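Local coordinates for protein manganese-dependent ADP-ribose/CDP-alcohol diphosphatase (Danio rerio, PDB 2NXF) that probably hydrolyses ADP-ribose and CDP-alcohols such as CDP-choline to a nucleoside monophosphate and a phosphorylated alcohol or sugar at a two-metal centre, at residues A[4-9]-A[51-56]; A[45-50]-A[84-89]; A[230-235]-A[270-275]; A[296-301]-A[309-314]. One frame throughout, in Å; residues are numbered along the deposited sequence. Where two conformers were deposited one is given.

How the contacts relate
From the N terminus, contact 1 closes the first loop, returning the chain from strand 6-11 through helix 35-49 to the neighbouring parallel strand 54-57. Contact 2 crosses it: 45-50 leaves from within that loop and meets 84-89 after contact 1 has closed, packing the end of the helix against the turn that leads to strand 89-92. Contact 3 follows in series, a disulfide-linked closure at the edge of the second sheet. Contact 4 comes last, a hairpin whose strand 295-301 lies beside strand 6-11. Contacts 1, 2 and 4 touch one another, with E50 of contact 2 bonded to T298 and R311. Contact 3 touches only contact 4, through R271 and V314.

Contact 1: residues A[4-9]-A[51-56]; sequences PVFTFG and RVQCVV
Q53 reaches over to F6 and lays its side-chain amide obliquely against the ring, the two planes 47° apart and Q53 CB 3.5 Å from F6 CE1. Its CG stands beside the backbone N, anti to the carbonyl carbon (chi1 -73°), and the chain then runs extended. OE1 accepts a bent bond from T7 N at 3.0 Å, and a water that donates to OE1 also bonds T7 OG1; this amide position is that of one of two modelled conformers. Q53 N donates to T7 O at 2.8 Å in return. C54 SG takes a different approach to F6, lying at the ring edge, 3.7 Å from CZ, and also touches F8 CB at 3.7 Å. C54 N is buried without a partner.

From C54 onward the backbones pair in parallel: G9 N bonds C54 O, and V56 N bonds G9 O at 2.9 Å. G9 suits its place opposite V55, since a CB there would sit tightly against V55 CG2. On the far side of the N-terminal strand, V5 and F6 both face L301 in a classic beta bulge. Two parallel strands joined through helix 35-49 make this a beta-alpha-beta crossover, which opens the calcineurin-like phosphoesterase fold.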
loop_
_atom_site.group_PDB
_atom_site.type_symbol
_atom_site.label_atom_id
_atom_site.label_comp_id
_atom_site.label_asym_id
_atom_site.label_seq_id
_atom_site.Cartn_x
_atom_site.Cartn_y
_atom_site.Cartn_z
ATOM N N PRO A 4 2.300 -22.424 11.666
ATOM C CA PRO A 4 2.828 -21.366 10.770
ATOM C C PRO A 4 4.269 -20.943 11.051
ATOM O O PRO A 4 4.704 -20.938 12.208
ATOM C CB PRO A 4 1.873 -20.180 10.985
ATOM C CG PRO A 4 1.207 -20.409 12.269
ATOM C CD PRO A 4 1.313 -21.882 12.626
ATOM N N VAL A 5 4.998 -20.635 9.981
ATOM C CA VAL A 5 6.361 -20.128 10.073
ATOM C C VAL A 5 6.344 -18.677 10.564
ATOM O O VAL A 5 7.249 -18.249 11.293
ATOM C CB VAL A 5 7.082 -20.208 8.698
ATOM C CG1 VAL A 5 8.490 -19.626 8.772
ATOM C CG2 VAL A 5 7.140 -21.649 8.207
ATOM N N PHE A 6 5.328 -17.920 10.146
ATOM C CA PHE A 6 5.257 -16.501 10.451
ATOM C C PHE A 6 3.811 -16.038 10.347
ATOM O O PHE A 6 3.058 -16.546 9.519
ATOM C CB PHE A 6 6.129 -15.713 9.456
ATOM C CG PHE A 6 6.397 -14.281 9.861
ATOM C CD1 PHE A 6 7.270 -13.986 10.917
ATOM C CD2 PHE A 6 5.813 -13.227 9.162
ATOM C CE1 PHE A 6 7.523 -12.635 11.266
ATOM C CE2 PHE A 6 6.059 -11.888 9.511
ATOM C CZ PHE A 6 6.917 -11.603 10.570
ATOM N N THR A 7 3.442 -15.066 11.176
ATOM C CA THR A 7 2.051 -14.598 11.270
ATOM C C THR A 7 2.080 -13.077 11.350
ATOM O O THR A 7 2.813 -12.516 12.160
ATOM C CB THR A 7 1.373 -15.154 12.559
ATOM O OG1 THR A 7 1.353 -16.595 12.544
ATOM C CG2 THR A 7 -0.048 -14.630 12.683
ATOM N N PHE A 8 1.307 -12.395 10.499
ATOM C CA PHE A 8 1.349 -10.922 10.509
ATOM C C PHE A 8 -0.018 -10.317 10.231
ATOM O O PHE A 8 -0.809 -10.907 9.510
ATOM C CB PHE A 8 2.408 -10.364 9.558
ATOM C CG PHE A 8 2.191 -10.703 8.097
ATOM C CD1 PHE A 8 1.688 -9.753 7.207
ATOM C CD2 PHE A 8 2.535 -11.971 7.612
ATOM C CE1 PHE A 8 1.522 -10.063 5.856
ATOM C CE2 PHE A 8 2.356 -12.302 6.272
ATOM C CZ PHE A 8 1.851 -11.353 5.398
ATOM N N GLY A 9 -0.287 -9.160 10.828
ATOM C CA GLY A 9 -1.535 -8.427 10.535
ATOM C C GLY A 9 -1.438 -7.604 9.253
ATOM O O GLY A 9 -0.355 -7.187 8.866
ATOM N N ARG A 51 -1.221 -13.134 18.853
ATOM C CA ARG A 51 0.254 -13.054 19.039
ATOM C C ARG A 51 0.978 -12.863 17.647
ATOM O O ARG A 51 1.953 -13.555 17.327
ATOM C CB ARG A 51 0.783 -14.256 19.881
ATOM C CG ARG A 51 0.060 -14.413 21.240
ATOM C CD ARG A 51 0.767 -15.403 22.164
ATOM N NE ARG A 51 0.139 -15.442 23.486
ATOM C CZ ARG A 51 0.682 -16.019 24.553
ATOM N NH1 ARG A 51 0.028 -16.001 25.707
ATOM N NH2 ARG A 51 1.871 -16.626 24.466
ATOM N N VAL A 52 0.490 -11.915 16.834
ATOM C CA VAL A 52 1.120 -11.659 15.493
ATOM C C VAL A 52 2.571 -11.185 15.674
ATOM O O VAL A 52 2.888 -10.542 16.677
ATOM C CB VAL A 52 0.359 -10.651 14.569
ATOM C CG1 VAL A 52 -1.110 -11.067 14.386
ATOM C CG2 VAL A 52 0.467 -9.216 15.102
ATOM N N GLN A 53 3.432 -11.487 14.705
ATOM C CA GLN A 53 4.846 -11.151 14.827
ATOM C C GLN A 53 5.183 -9.765 14.282
ATOM O O GLN A 53 6.228 -9.204 14.618
ATOM C CB GLN A 53 5.704 -12.234 14.181
ATOM C CG GLN A 53 5.739 -13.516 15.007
ATOM C CD GLN A 53 6.083 -14.735 14.190
ATOM O OE1 GLN A 53 5.222 -15.316 13.529
ATOM N NE2 GLN A 53 7.346 -15.151 14.249
ATOM N N CYS A 54 4.291 -9.228 13.448
ATOM C CA CYS A 54 4.362 -7.835 12.978
ATOM C C CYS A 54 3.043 -7.460 12.315
ATOM O O CYS A 54 2.142 -8.287 12.206
ATOM C CB CYS A 54 5.543 -7.600 12.021
ATOM S SG CYS A 54 5.349 -8.273 10.352
ATOM N N VAL A 55 2.929 -6.197 11.924
ATOM C CA VAL A 55 1.778 -5.716 11.186
ATOM C C VAL A 55 2.342 -4.979 9.975
ATOM O O VAL A 55 3.374 -4.320 10.084
ATOM C CB VAL A 55 0.907 -4.756 12.049
ATOM C CG1 VAL A 55 -0.223 -4.130 11.228
ATOM C CG2 VAL A 55 0.342 -5.510 13.305
ATOM N N VAL A 56 1.684 -5.114 8.830
ATOM C CA VAL A 56 1.972 -4.265 7.668
ATOM C C VAL A 56 0.721 -3.463 7.349
ATOM O O VAL A 56 -0.365 -4.032 7.167
ATOM C CB VAL A 56 2.393 -5.082 6.427
ATOM C CG1 VAL A 56 2.815 -4.130 5.300
ATOM C CG2 VAL A 56 3.542 -6.052 6.756
HETATM O O HOH W 1 3.790 -17.580 13.486
#

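Contact 2: residues A[45-50]-A[84-89]; sequences LQWRRE and DACSVD. With EOH (ethanol), chain G.
R48 extends from the last turn of its helix across the turn that contains A85, C86 and S87. From CB the chain leaves with CG beside the backbone N (chi1 -74°), which brings CG to 3.9 Å from C86 CA. The next torsion is extended and carries CD to 3.3 Å from A85 O. The chain then bends at chi3 (57°), placing NE 3.7 Å from the same oxygen, while CZ follows at 3.5 Å. At the tip NH1 donates to A85 O over 2.8 Å, a weak bond because the N-H points well off the acceptor. That carbonyl therefore lies alongside CD, NE, CZ and NH1, obliquely to the guanidinium plane, while S87 OG and C86 O lie near the plane at its edge. A85 O belongs to the chain just beyond helix 72-84, so the positive group probably gains from the partial negative charge at that helix end.

An ethanol molecule, probably from the crystallisation liquor, donates to C86 O at 2.6 Å and sets its C2 against V88 CG1. The turn itself is type I, from D84 to S87, and S87 has positive phi as the helix is left. C86 was modelled in two conformers; in the one described, SG rests 3.8 Å from W47 CB. W47 turns its indole against strand 295-301, where NE1 donates to A297 O and the ring meets F296 nearly perpendicularly. The end of helix 35-49 thus lies between strand 295-301 and the turn that joins helix 72-84 to strand 89-92.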
loop_
_atom_site.group_PDB
_atom_site.type_symbol
_atom_site.label_atom_id
_atom_site.label_comp_id
_atom_site.label_asym_id
_atom_site.label_seq_id
_atom_site.Cartn_x
_atom_site.Cartn_y
_atom_site.Cartn_z
ATOM N N LEU A 45 -6.615 -5.177 18.871
ATOM C CA LEU A 45 -7.053 -6.130 19.893
ATOM C C LEU A 45 -6.986 -7.578 19.386
ATOM O O LEU A 45 -6.460 -8.463 20.077
ATOM C CB LEU A 45 -8.472 -5.776 20.344
ATOM C CG LEU A 45 -9.111 -6.572 21.465
ATOM C CD1 LEU A 45 -8.181 -6.664 22.661
ATOM C CD2 LEU A 45 -10.430 -5.895 21.868
ATOM N N GLN A 46 -7.497 -7.811 18.175
ATOM C CA GLN A 46 -7.493 -9.151 17.579
ATOM C C GLN A 46 -6.069 -9.653 17.289
ATOM O O GLN A 46 -5.742 -10.797 17.621
ATOM C CB GLN A 46 -8.397 -9.220 16.338
ATOM C CG GLN A 46 -9.870 -8.923 16.670
ATOM C CD GLN A 46 -10.852 -9.393 15.590
ATOM O OE1 GLN A 46 -10.735 -10.510 15.056
ATOM N NE2 GLN A 46 -11.843 -8.547 15.282
ATOM N N TRP A 47 -5.217 -8.787 16.748
ATOM C CA TRP A 47 -3.823 -9.153 16.441
ATOM C C TRP A 47 -3.045 -9.478 17.707
ATOM O O TRP A 47 -2.171 -10.346 17.697
ATOM C CB TRP A 47 -3.119 -8.026 15.700
ATOM C CG TRP A 47 -3.611 -7.817 14.297
ATOM C CD1 TRP A 47 -4.097 -8.763 13.437
ATOM C CD2 TRP A 47 -3.630 -6.572 13.586
ATOM N NE1 TRP A 47 -4.429 -8.173 12.225
ATOM C CE2 TRP A 47 -4.145 -6.830 12.299
ATOM C CE3 TRP A 47 -3.279 -5.250 13.925
ATOM C CZ2 TRP A 47 -4.297 -5.817 11.336
ATOM C CZ3 TRP A 47 -3.429 -4.236 12.951
ATOM C CH2 TRP A 47 -3.939 -4.534 11.687
ATOM N N ARG A 48 -3.365 -8.785 18.798
ATOM C CA ARG A 48 -2.743 -9.079 20.090
ATOM C C ARG A 48 -3.095 -10.487 20.554
ATOM O O ARG A 48 -2.217 -11.241 20.979
ATOM C CB ARG A 48 -3.158 -8.049 21.148
ATOM C CG ARG A 48 -2.478 -6.697 20.979
ATOM C CD ARG A 48 -2.966 -5.675 22.021
ATOM N NE ARG A 48 -2.778 -6.110 23.405
ATOM C CZ ARG A 48 -1.606 -6.172 24.040
ATOM N NH1 ARG A 48 -0.474 -5.834 23.426
ATOM N NH2 ARG A 48 -1.565 -6.573 25.303
ATOM N N ARG A 49 -4.373 -10.851 20.454
ATOM C CA ARG A 49 -4.826 -12.198 20.858
ATOM C C ARG A 49 -4.139 -13.291 20.041
ATOM O O ARG A 49 -3.803 -14.376 20.548
ATOM C CB ARG A 49 -6.340 -12.329 20.675
ATOM C CG ARG A 49 -7.192 -11.702 21.759
ATOM C CD ARG A 49 -8.647 -12.133 21.556
ATOM N NE ARG A 49 -9.579 -11.256 22.262
ATOM C CZ ARG A 49 -10.276 -10.272 21.695
ATOM N NH1 ARG A 49 -10.183 -10.028 20.392
ATOM N NH2 ARG A 49 -11.087 -9.533 22.439
ATOM N N GLU A 50 -3.933 -12.978 18.769
ATOM C CA GLU A 50 -3.310 -13.878 17.802
ATOM C C GLU A 50 -1.793 -14.006 18.010
ATOM O O GLU A 50 -1.159 -14.859 17.386
ATOM C CB GLU A 50 -3.609 -13.364 16.371
ATOM C CG GLU A 50 -5.060 -13.683 15.973
ATOM C CD GLU A 50 -5.524 -13.027 14.677
ATOM O OE1 GLU A 50 -4.910 -12.060 14.220
ATOM O OE2 GLU A 50 -6.576 -13.461 14.157
ATOM N N ASP A 84 0.634 1.335 18.509
ATOM C CA ASP A 84 1.650 1.033 19.532
ATOM C C ASP A 84 1.166 0.017 20.568
ATOM O O ASP A 84 1.973 -0.713 21.152
ATOM C CB ASP A 84 2.100 2.312 20.238
ATOM C CG ASP A 84 3.028 3.152 19.392
ATOM O OD1 ASP A 84 3.573 2.655 18.384
ATOM O OD2 ASP A 84 3.210 4.338 19.733
ATOM N N ALA A 85 -0.146 -0.011 20.797
ATOM C CA ALA A 85 -0.770 -0.945 21.736
ATOM C C ALA A 85 -0.576 -2.408 21.329
ATOM O O ALA A 85 -0.732 -3.300 22.164
ATOM C CB ALA A 85 -2.256 -0.623 21.886
ATOM N N CYS A 86 -0.238 -2.655 20.056
ATOM C CA CYS A 86 -0.038 -4.023 19.564
ATOM C C CYS A 86 1.281 -4.634 20.043
ATOM O O CYS A 86 1.438 -5.860 20.042
ATOM C CB CYS A 86 -0.113 -4.075 18.038
ATOM S SG CYS A 86 -0.700 -5.664 17.388
ATOM N N SER A 87 2.231 -3.777 20.428
ATOM C CA SER A 87 3.532 -4.211 20.976
ATOM C C SER A 87 4.428 -5.038 20.039
ATOM O O SER A 87 5.273 -5.802 20.508
ATOM C CB SER A 87 3.342 -4.954 22.310
ATOM O OG SER A 87 2.566 -4.193 23.221
ATOM N N VAL A 88 4.238 -4.900 18.723
ATOM C CA VAL A 88 5.157 -5.519 17.759
ATOM C C VAL A 88 5.499 -4.525 16.658
ATOM O O VAL A 88 4.862 -3.479 16.546
ATOM C CB VAL A 88 4.606 -6.832 17.111
ATOM C CG1 VAL A 88 4.527 -7.974 18.137
ATOM C CG2 VAL A 88 3.286 -6.591 16.406
ATOM N N ASP A 89 6.497 -4.863 15.851
ATOM C CA ASP A 89 6.913 -4.018 14.738
ATOM C C ASP A 89 5.747 -3.788 13.795
ATOM O O ASP A 89 5.052 -4.740 13.426
ATOM C CB ASP A 89 8.032 -4.685 13.927
ATOM C CG ASP A 89 9.375 -4.689 14.636
ATOM O OD1 ASP A 89 9.549 -3.995 15.669
ATOM O OD2 ASP A 89 10.277 -5.410 14.143
HETATM C C1 EOH G . 1.344 -9.076 19.399
HETATM C C2 EOH G . 2.308 -10.251 19.575
HETATM O O EOH G . 1.135 -8.385 20.621
#

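Contact 3: residues A[230-235]-A[270-275]; sequences PVHPCA and GRCTDS
D274 OD1 is gripped by two groups, H232 NE2 at 2.8 Å and R253 through a salt bridge. The histidine uses the anti lone pair; OD1 itself lies close to the imidazole plane, although the N-H is somewhat bent away from the acceptor, and ring and carboxylate planes are 64° apart. D274 OD2 is occupied by S276 N. On the other side of the imidazole, H232 ND1 accepts a bond from C234 N at 3.1 Å. With both nitrogens engaged, the ring is fixed in rotation. C272 SG sits over one face, 4.0 Å above the ring plane and offset toward the rim.

That sulfur is joined to C234 SG by a 2.0 Å disulfide. Its dihedral of 57° is well short of the usual 90° or so, and C234 CB approaches C272 CB to 3.5 Å; C234 was modelled in two conformers, so any strain read from this is doubtful. A235 CB packs against C272 SG at 3.7 Å, and a water links C234 O to R271 N. G270 passes A235 O so closely that a CB there would clash with it.

An alanine at H232 would probably deprive D274 OD1 of its histidine donor and C234 N of its acceptor, and open a gap beside C272 SG.

The bonding pattern is consistent with a histidine protonated on NE2, with ND1 as acceptor, while the disulfide covalently ties the loop after strand 222-227 to edge strand 270-273.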
loop_
_atom_site.group_PDB
_atom_site.type_symbol
_atom_site.label_atom_id
_atom_site.label_comp_id
_atom_site.label_asym_id
_atom_site.label_seq_id
_atom_site.Cartn_x
_atom_site.Cartn_y
_atom_site.Cartn_z
ATOM N N PRO A 230 -1.993 -0.884 -6.483
ATOM C CA PRO A 230 -2.040 -2.162 -7.212
ATOM C C PRO A 230 -1.416 -2.029 -8.605
ATOM O O PRO A 230 -1.315 -0.914 -9.151
ATOM C CB PRO A 230 -3.544 -2.447 -7.329
ATOM C CG PRO A 230 -4.198 -1.104 -7.279
ATOM C CD PRO A 230 -3.336 -0.299 -6.312
ATOM N N VAL A 231 -1.004 -3.167 -9.163
ATOM C CA VAL A 231 -0.402 -3.172 -10.503
ATOM C C VAL A 231 -1.082 -4.124 -11.489
ATOM O O VAL A 231 -0.835 -4.042 -12.691
ATOM C CB VAL A 231 1.125 -3.452 -10.466
ATOM C CG1 VAL A 231 1.885 -2.363 -9.655
ATOM C CG2 VAL A 231 1.407 -4.882 -9.911
ATOM N N HIS A 232 -1.953 -5.016 -11.013
ATOM C CA HIS A 232 -2.602 -5.950 -11.954
ATOM C C HIS A 232 -4.038 -5.502 -12.232
ATOM O O HIS A 232 -4.830 -5.370 -11.307
ATOM C CB HIS A 232 -2.581 -7.387 -11.421
ATOM C CG HIS A 232 -2.744 -8.414 -12.500
ATOM N ND1 HIS A 232 -3.810 -8.405 -13.379
ATOM C CD2 HIS A 232 -1.970 -9.466 -12.852
ATOM C CE1 HIS A 232 -3.679 -9.413 -14.227
ATOM N NE2 HIS A 232 -2.571 -10.072 -13.930
ATOM N N PRO A 233 -4.372 -5.255 -13.517
ATOM C CA PRO A 233 -5.725 -4.819 -13.853
ATOM C C PRO A 233 -6.868 -5.734 -13.373
ATOM O O PRO A 233 -8.003 -5.263 -13.253
ATOM C CB PRO A 233 -5.708 -4.757 -15.394
ATOM C CG PRO A 233 -4.299 -4.568 -15.744
ATOM C CD PRO A 233 -3.505 -5.322 -14.714
ATOM N N CYS A 234 -6.584 -7.021 -13.129
ATOM C CA CYS A 234 -7.612 -7.951 -12.606
ATOM C C CYS A 234 -7.897 -7.745 -11.125
ATOM O O CYS A 234 -8.901 -8.245 -10.608
ATOM C CB CYS A 234 -7.258 -9.432 -12.841
ATOM S SG CYS A 234 -5.592 -9.984 -12.353
ATOM N N ALA A 235 -7.012 -7.015 -10.452
ATOM C CA ALA A 235 -7.065 -6.887 -8.992
ATOM C C ALA A 235 -7.525 -5.531 -8.485
ATOM O O ALA A 235 -7.603 -5.325 -7.273
ATOM C CB ALA A 235 -5.691 -7.244 -8.373
ATOM N N GLY A 270 -9.893 -6.055 -4.321
ATOM C CA GLY A 270 -9.903 -6.912 -5.498
ATOM C C GLY A 270 -8.868 -7.993 -5.281
ATOM O O GLY A 270 -8.056 -7.910 -4.354
ATOM N N ARG A 271 -8.890 -9.007 -6.132
ATOM C CA ARG A 271 -7.908 -10.091 -6.045
ATOM C C ARG A 271 -7.942 -10.907 -7.313
ATOM O O ARG A 271 -9.000 -11.066 -7.932
ATOM C CB ARG A 271 -8.201 -11.000 -4.847
ATOM C CG ARG A 271 -9.637 -11.570 -4.834
ATOM C CD ARG A 271 -9.916 -12.313 -3.542
ATOM N NE ARG A 271 -9.786 -11.445 -2.362
ATOM C CZ ARG A 271 -9.891 -11.887 -1.111
ATOM N NH1 ARG A 271 -10.109 -13.188 -0.899
ATOM N NH2 ARG A 271 -9.761 -11.034 -0.092
ATOM N N CYS A 272 -6.789 -11.455 -7.682
ATOM C CA CYS A 272 -6.713 -12.367 -8.825
ATOM C C CYS A 272 -5.364 -13.056 -8.819
ATOM O O CYS A 272 -4.436 -12.602 -8.169
ATOM C CB CYS A 272 -6.877 -11.620 -10.145
ATOM S SG CYS A 272 -5.602 -10.387 -10.384
ATOM N N THR A 273 -5.279 -14.154 -9.561
ATOM C CA THR A 273 -4.019 -14.849 -9.764
ATOM C C THR A 273 -3.548 -14.509 -11.175
ATOM O O THR A 273 -4.320 -14.648 -12.140
ATOM C CB THR A 273 -4.223 -16.369 -9.639
ATOM O OG1 THR A 273 -4.965 -16.640 -8.441
ATOM C CG2 THR A 273 -2.885 -17.090 -9.589
ATOM N N ASP A 274 -2.297 -14.062 -11.300
ATOM C CA ASP A 274 -1.715 -13.817 -12.618
ATOM C C ASP A 274 -1.478 -15.154 -13.332
ATOM O O ASP A 274 -1.415 -16.194 -12.679
ATOM C CB ASP A 274 -0.390 -13.054 -12.512
ATOM C CG ASP A 274 0.139 -12.653 -13.874
ATOM O OD1 ASP A 274 -0.413 -11.696 -14.450
ATOM O OD2 ASP A 274 1.063 -13.324 -14.400
ATOM N N SER A 275 -1.333 -15.131 -14.657
ATOM C CA SER A 275 -0.995 -16.356 -15.397
ATOM C C SER A 275 0.308 -17.019 -14.904
ATOM O O SER A 275 0.479 -18.233 -15.053
ATOM C CB SER A 275 -0.956 -16.120 -16.920
ATOM O OG SER A 275 -0.020 -15.108 -17.266
HETATM O O HOH W 2 -10.602 -7.992 -8.539
#

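Contact 4: residues A[296-301]-A[309-314]; sequences FATAYL and KGRGRV
R311 folds its side chain over the ring of F296. CG lies beside the backbone N, and a bend at chi2 (68°) brings CD 3.6 Å above the ring, offset toward the rim, in a CH-pi contact. Farther out, F296 CE1 sits 3.4 Å over the centre of the guanidinium, whose plane is 34° from that of the ring. NH1 then donates to T298 OG1 at 3.0 Å and, more weakly, to K309 O, while NH2 forms a salt bridge with E50 and bonds Q46. E50 also bonds T298 OG1, so helix 35-49 and its end meet this face of the sheet through charge as well as packing.

The two segments are arms of an antiparallel beta hairpin: T298 and K309 are a hydrogen-bonded pair, A297 and G310 a non-hydrogen-bonded one, and R311 N bonds F296 O at 3.0 Å. A methionine in place of R311 would probably leave E50 without its opposite charge and T298 OG1 without the donor from NH1.

A type II' turn from R311 to V314 brings V314 back, its CG2 3.7 Å from F296 N, a buried atom without a partner. K309 meets Y300 obliquely, CG to CE2 at 3.9 Å; the chain then bends at chi2 and chi3 and ends away from the contact, NZ in a salt bridge with D316.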
loop_
_atom_site.group_PDB
_atom_site.type_symbol
_atom_site.label_atom_id
_atom_site.label_comp_id
_atom_site.label_asym_id
_atom_site.label_seq_id
_atom_site.Cartn_x
_atom_site.Cartn_y
_atom_site.Cartn_z
ATOM N N PHE A 296 -9.949 -5.896 7.794
ATOM C CA PHE A 296 -8.548 -6.140 8.051
ATOM C C PHE A 296 -8.327 -7.637 7.922
ATOM O O PHE A 296 -9.270 -8.400 7.688
ATOM C CB PHE A 296 -8.102 -5.614 9.439
ATOM C CG PHE A 296 -8.512 -6.495 10.601
ATOM C CD1 PHE A 296 -7.591 -7.355 11.217
ATOM C CD2 PHE A 296 -9.811 -6.451 11.098
ATOM C CE1 PHE A 296 -7.975 -8.176 12.305
ATOM C CE2 PHE A 296 -10.201 -7.257 12.200
ATOM C CZ PHE A 296 -9.285 -8.122 12.792
ATOM N N ALA A 297 -7.076 -8.056 8.037
ATOM C CA ALA A 297 -6.795 -9.481 7.955
ATOM C C ALA A 297 -5.606 -9.867 8.828
ATOM O O ALA A 297 -4.852 -8.994 9.310
ATOM C CB ALA A 297 -6.527 -9.860 6.495
ATOM N N THR A 298 -5.417 -11.167 8.965
ATOM C CA THR A 298 -4.194 -11.737 9.511
ATOM C C THR A 298 -3.729 -12.794 8.521
ATOM O O THR A 298 -4.530 -13.617 8.069
ATOM C CB THR A 298 -4.434 -12.383 10.882
ATOM O OG1 THR A 298 -5.041 -11.414 11.751
ATOM C CG2 THR A 298 -3.110 -12.861 11.489
ATOM N N ALA A 299 -2.441 -12.771 8.201
ATOM C CA ALA A 299 -1.890 -13.729 7.261
ATOM C C ALA A 299 -0.986 -14.701 7.987
ATOM O O ALA A 299 -0.220 -14.316 8.881
ATOM C CB ALA A 299 -1.129 -13.019 6.144
ATOM N N TYR A 300 -1.099 -15.961 7.587
ATOM C CA TYR A 300 -0.323 -17.046 8.151
ATOM C C TYR A 300 0.503 -17.683 7.032
ATOM O O TYR A 300 -0.054 -18.199 6.071
ATOM C CB TYR A 300 -1.267 -18.088 8.770
ATOM C CG TYR A 300 -2.089 -17.557 9.927
ATOM C CD1 TYR A 300 -1.678 -17.780 11.239
ATOM C CD2 TYR A 300 -3.265 -16.836 9.712
ATOM C CE1 TYR A 300 -2.409 -17.301 12.316
ATOM C CE2 TYR A 300 -4.019 -16.350 10.794
ATOM C CZ TYR A 300 -3.563 -16.589 12.094
ATOM O OH TYR A 300 -4.273 -16.131 13.183
ATOM N N LEU A 301 1.829 -17.646 7.177
ATOM C CA LEU A 301 2.737 -18.272 6.235
ATOM C C LEU A 301 3.129 -19.635 6.783
ATOM O O LEU A 301 3.754 -19.732 7.839
ATOM C CB LEU A 301 3.985 -17.402 6.019
ATOM C CG LEU A 301 3.733 -16.041 5.364
ATOM C CD1 LEU A 301 4.994 -15.176 5.459
ATOM C CD2 LEU A 301 3.286 -16.209 3.903
ATOM N N LYS A 309 -6.757 -14.690 6.748
ATOM C CA LYS A 309 -8.053 -14.691 7.424
ATOM C C LYS A 309 -8.568 -13.260 7.480
ATOM O O LYS A 309 -7.992 -12.405 8.177
ATOM C CB LYS A 309 -7.907 -15.270 8.838
ATOM C CG LYS A 309 -7.402 -16.724 8.905
ATOM C CD LYS A 309 -8.353 -17.720 8.256
ATOM C CE LYS A 309 -9.607 -17.900 9.090
ATOM N NZ LYS A 309 -10.532 -18.911 8.519
ATOM N N GLY A 310 -9.606 -12.984 6.690
ATOM C CA GLY A 310 -10.145 -11.632 6.585
ATOM C C GLY A 310 -11.354 -11.479 7.470
ATOM O O GLY A 310 -11.993 -12.478 7.835
ATOM N N ARG A 311 -11.643 -10.227 7.829
ATOM C CA ARG A 311 -12.829 -9.873 8.592
ATOM C C ARG A 311 -13.674 -8.892 7.811
ATOM O O ARG A 311 -13.147 -8.020 7.122
ATOM C CB ARG A 311 -12.449 -9.199 9.913
ATOM C CG ARG A 311 -11.988 -10.134 11.003
ATOM C CD ARG A 311 -10.645 -10.805 10.740
ATOM N NE ARG A 311 -10.035 -11.151 12.021
ATOM C CZ ARG A 311 -8.761 -11.481 12.188
ATOM N NH1 ARG A 311 -7.940 -11.565 11.146
ATOM N NH2 ARG A 311 -8.317 -11.721 13.412
ATOM N N GLY A 312 -14.990 -9.037 7.961
ATOM C CA GLY A 312 -15.935 -8.085 7.415
ATOM C C GLY A 312 -15.903 -8.092 5.901
ATOM O O GLY A 312 -16.284 -9.089 5.277
ATOM N N ARG A 313 -15.448 -6.983 5.321
ATOM C CA ARG A 313 -15.395 -6.826 3.864
ATOM C C ARG A 313 -14.268 -7.622 3.204
ATOM O O ARG A 313 -14.279 -7.797 1.974
ATOM C CB ARG A 313 -15.278 -5.343 3.494
ATOM C CG ARG A 313 -16.460 -4.532 4.011
ATOM C CD ARG A 313 -16.325 -3.065 3.656
ATOM N NE ARG A 313 -16.075 -2.870 2.239
ATOM C CZ ARG A 313 -15.149 -2.066 1.723
ATOM N NH1 ARG A 313 -14.345 -1.326 2.486
ATOM N NH2 ARG A 313 -15.043 -2.000 0.406
ATOM N N VAL A 314 -13.288 -8.070 4.001
ATOM C CA VAL A 314 -12.137 -8.816 3.449
ATOM C C VAL A 314 -12.406 -10.326 3.505
ATOM O O VAL A 314 -12.586 -10.896 4.593
ATOM C CB VAL A 314 -10.845 -8.539 4.227
ATOM C CG1 VAL A 314 -9.671 -9.341 3.597
ATOM C CG2 VAL A 314 -10.539 -7.046 4.281
#